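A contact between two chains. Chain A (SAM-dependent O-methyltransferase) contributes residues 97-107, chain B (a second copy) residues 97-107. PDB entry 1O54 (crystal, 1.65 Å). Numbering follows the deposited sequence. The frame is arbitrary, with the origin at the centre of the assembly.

Chain A (97-107) YPKDSSFIAMM
Chain B (97-107) YPKDSSFIAMM

How do the two segments meet? Each runs as a helix from residue 98 to 107, with Y97(A) and Y97(B) at the N-cap positions (phi/psi -76/150), and an exact two-fold axis relates them. The helix axes cross at 117° and approach to 8.3 Å. Register is set at S102(A) and S102(B), whose CA atoms lie 5.4 Å apart.

What lies where the helices come closest? S102(A) and S102(B) face each other there, the CA-to-CB bond of each pointing toward the partner; S102(A) O lies 3.6 Å from S102(B) CB, and S102(A) CB 4.3 Å from S102(B) CB. With chi1 near 55° (p), the hydroxyl turns back to its own helix, S102(A) OG donating to P98(A) O at 2.8 Å. It makes no hydrogen bond across the contact, although S102(A) OG packs 3.8 Å from F103(B) CA.

How does M106(B) reach across? Its chi angles, -164°, 173° and 178°, are all t, so the extended chain carries sulfur and methyl along the N-terminal turn of the other helix. M106(B) SD rests 3.8 Å from S102(A) CB and 4.0 Å from P98(A) CB, an apolar contact with the C-gamma exo proline; M106(B) CE lies 4.0 Å from OG of S101(A), whose chi1 is 60° (p). The symmetry repeats this with M106(A).

What do F103(B) and K99(A) contribute? CA-to-CB of F103(B) points sideways to the other helix; chi1 of 177° (t) and chi2 of 72° go with F103(B) CD1 at 4.3 Å from K99(A) CA, the ring oblique to that atom. K99(A) offers its backbone here while the end of its side chain leads away: chi1 to chi4 of 71°, 166°, -165° and 79° (p, t, t, p) place K99(A) NZ 2.9 Å from D100(A) OD1 in a salt bridge within its own chain. D100(A), at chi1 -66° (m) and chi2 -30°, presents OD1 to that ammonium.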

# COMPACT_ATOMS: atom_id res chain seq x y z
N TYR A 97 7.44 -11.89 -11.43
CA TYR A 97 6.00 -11.86 -11.70
C TYR A 97 5.70 -10.77 -12.71
O TYR A 97 6.42 -9.76 -12.74
CB TYR A 97 5.19 -11.66 -10.41
CG TYR A 97 5.18 -12.93 -9.58
CD1 TYR A 97 6.24 -13.24 -8.75
CD2 TYR A 97 4.10 -13.83 -9.65
CE1 TYR A 97 6.25 -14.42 -8.00
CE2 TYR A 97 4.11 -15.01 -8.90
CZ TYR A 97 5.19 -15.29 -8.08
OH TYR A 97 5.20 -16.47 -7.33
N PRO A 98 4.66 -10.96 -13.51
CA PRO A 98 4.21 -9.97 -14.49
C PRO A 98 4.05 -8.53 -14.01
O PRO A 98 4.39 -7.62 -14.76
CB PRO A 98 2.82 -10.50 -14.88
CG PRO A 98 3.01 -11.98 -14.83
CD PRO A 98 3.84 -12.20 -13.57
N LYS A 99 3.51 -8.32 -12.80
CA LYS A 99 3.40 -6.96 -12.28
C LYS A 99 4.78 -6.28 -12.25
O LYS A 99 4.91 -5.07 -12.45
CB LYS A 99 2.80 -6.93 -10.86
CG LYS A 99 3.70 -7.47 -9.72
CD LYS A 99 3.13 -7.08 -8.36
CE LYS A 99 4.07 -7.25 -7.24
NZ LYS A 99 5.06 -6.19 -7.09
N ASP A 100 5.82 -7.07 -12.05
CA ASP A 100 7.16 -6.51 -12.04
C ASP A 100 7.76 -6.52 -13.45
O ASP A 100 8.36 -5.56 -13.85
CB ASP A 100 8.07 -7.27 -11.07
CG ASP A 100 7.66 -7.13 -9.61
OD1 ASP A 100 7.07 -6.07 -9.18
OD2 ASP A 100 7.95 -8.03 -8.79
N SER A 101 7.72 -7.66 -14.15
CA SER A 101 8.39 -7.77 -15.44
C SER A 101 7.95 -6.71 -16.46
O SER A 101 8.78 -6.15 -17.15
CB SER A 101 8.27 -9.20 -16.01
OG SER A 101 6.94 -9.54 -16.19
N SER A 102 6.65 -6.41 -16.53
CA SER A 102 6.14 -5.41 -17.46
C SER A 102 6.76 -4.02 -17.17
O SER A 102 7.23 -3.30 -18.08
CB SER A 102 4.60 -5.39 -17.36
OG SER A 102 4.11 -5.18 -16.03
N PHE A 103 6.76 -3.67 -15.90
CA PHE A 103 7.31 -2.41 -15.45
C PHE A 103 8.82 -2.34 -15.73
O PHE A 103 9.33 -1.32 -16.25
CB PHE A 103 7.01 -2.25 -13.97
CG PHE A 103 7.60 -1.00 -13.36
CD1 PHE A 103 7.08 0.26 -13.65
CD2 PHE A 103 8.64 -1.09 -12.46
CE1 PHE A 103 7.62 1.41 -13.06
CE2 PHE A 103 9.15 0.02 -11.86
CZ PHE A 103 8.65 1.27 -12.15
N ILE A 104 9.52 -3.42 -15.40
CA ILE A 104 10.97 -3.44 -15.60
C ILE A 104 11.30 -3.29 -17.08
O ILE A 104 12.18 -2.51 -17.43
CB ILE A 104 11.54 -4.74 -15.07
CG1 ILE A 104 11.47 -4.74 -13.53
CG2 ILE A 104 12.94 -4.93 -15.59
CD1 ILE A 104 11.68 -6.08 -12.96
N ALA A 105 10.56 -3.96 -17.96
CA ALA A 105 10.83 -3.87 -19.40
C ALA A 105 10.59 -2.42 -19.92
O ALA A 105 11.35 -1.91 -20.75
CB ALA A 105 10.02 -4.90 -20.17
N MET A 106 9.58 -1.73 -19.40
CA MET A 106 9.35 -0.37 -19.80
C MET A 106 10.41 0.54 -19.23
O MET A 106 10.87 1.44 -19.93
CB MET A 106 7.96 0.11 -19.43
CG MET A 106 7.58 1.40 -20.19
SD MET A 106 5.89 1.87 -19.91
CE MET A 106 5.79 3.45 -20.88
N MET A 107 10.79 0.33 -17.98
CA MET A 107 11.85 1.17 -17.35
C MET A 107 13.20 1.04 -18.08
O MET A 107 13.94 2.05 -18.19
CB MET A 107 12.03 0.86 -15.87
CG MET A 107 10.82 1.29 -15.02
SD MET A 107 10.85 3.03 -14.65
CE MET A 107 12.00 2.96 -13.16
N TYR B 97 -0.39 6.69 -16.81
CA TYR B 97 1.00 6.69 -16.37
C TYR B 97 1.63 5.35 -16.69
O TYR B 97 0.92 4.33 -16.71
CB TYR B 97 1.12 7.00 -14.87
CG TYR B 97 0.85 8.47 -14.60
CD1 TYR B 97 -0.44 8.95 -14.51
CD2 TYR B 97 1.91 9.38 -14.47
CE1 TYR B 97 -0.69 10.31 -14.29
CE2 TYR B 97 1.66 10.74 -14.26
CZ TYR B 97 0.36 11.19 -14.17
OH TYR B 97 0.10 12.55 -13.95
N PRO B 98 2.94 5.35 -16.95
CA PRO B 98 3.70 4.13 -17.21
C PRO B 98 3.50 2.95 -16.27
O PRO B 98 3.46 1.81 -16.72
CB PRO B 98 5.15 4.61 -17.09
CG PRO B 98 5.08 6.00 -17.63
CD PRO B 98 3.80 6.56 -17.04
N LYS B 99 3.41 3.21 -14.95
CA LYS B 99 3.15 2.11 -14.01
C LYS B 99 1.86 1.37 -14.39
O LYS B 99 1.74 0.16 -14.20
CB LYS B 99 3.04 2.62 -12.56
CG LYS B 99 1.77 3.43 -12.21
CD LYS B 99 1.63 3.57 -10.69
CE LYS B 99 0.29 4.02 -10.27
NZ LYS B 99 -0.74 3.00 -10.23
N ASP B 100 0.91 2.09 -14.96
CA ASP B 100 -0.32 1.46 -15.37
C ASP B 100 -0.21 0.94 -16.82
O ASP B 100 -0.65 -0.14 -17.09
CB ASP B 100 -1.51 2.42 -15.25
CG ASP B 100 -1.82 2.81 -13.80
OD1 ASP B 100 -1.58 2.02 -12.83
OD2 ASP B 100 -2.38 3.91 -13.56
N SER B 101 0.24 1.78 -17.75
CA SER B 101 0.24 1.39 -19.16
C SER B 101 1.01 0.09 -19.45
O SER B 101 0.53 -0.74 -20.21
CB SER B 101 0.73 2.55 -20.05
OG SER B 101 2.02 2.92 -19.71
N SER B 102 2.16 -0.10 -18.82
CA SER B 102 2.95 -1.31 -19.01
C SER B 102 2.16 -2.57 -18.59
O SER B 102 2.10 -3.59 -19.31
CB SER B 102 4.28 -1.17 -18.22
OG SER B 102 4.09 -0.87 -16.83
N PHE B 103 1.55 -2.47 -17.42
CA PHE B 103 0.75 -3.54 -16.88
C PHE B 103 -0.46 -3.83 -17.77
O PHE B 103 -0.77 -5.00 -18.09
CB PHE B 103 0.33 -3.18 -15.46
CG PHE B 103 -0.57 -4.19 -14.81
CD1 PHE B 103 -0.08 -5.43 -14.39
CD2 PHE B 103 -1.90 -3.89 -14.57
CE1 PHE B 103 -0.93 -6.35 -13.76
CE2 PHE B 103 -2.72 -4.77 -13.94
CZ PHE B 103 -2.24 -6.00 -13.53
N ILE B 104 -1.15 -2.77 -18.18
CA ILE B 104 -2.33 -2.93 -19.01
C ILE B 104 -1.97 -3.61 -20.33
O ILE B 104 -2.66 -4.53 -20.76
CB ILE B 104 -2.98 -1.59 -19.27
CG1 ILE B 104 -3.61 -1.06 -17.97
CG2 ILE B 104 -3.97 -1.70 -20.40
CD1 ILE B 104 -3.95 0.37 -18.05
N ALA B 105 -0.86 -3.21 -20.94
CA ALA B 105 -0.45 -3.80 -22.23
C ALA B 105 -0.12 -5.32 -22.06
O ALA B 105 -0.47 -6.14 -22.92
CB ALA B 105 0.70 -3.03 -22.83
N MET B 106 0.48 -5.71 -20.94
CA MET B 106 0.75 -7.09 -20.71
C MET B 106 -0.52 -7.84 -20.41
O MET B 106 -0.69 -8.96 -20.89
CB MET B 106 1.78 -7.30 -19.61
CG MET B 106 2.35 -8.74 -19.63
SD MET B 106 3.68 -8.94 -18.47
CE MET B 106 4.08 -10.75 -18.69
N MET B 107 -1.41 -7.26 -19.62
CA MET B 107 -2.71 -7.93 -19.30
C MET B 107 -3.56 -8.16 -20.57
O MET B 107 -4.25 -9.21 -20.66
CB MET B 107 -3.51 -7.15 -18.27
CG MET B 107 -2.87 -7.16 -16.87
SD MET B 107 -3.21 -8.68 -16.00
CE MET B 107 -4.89 -8.21 -15.32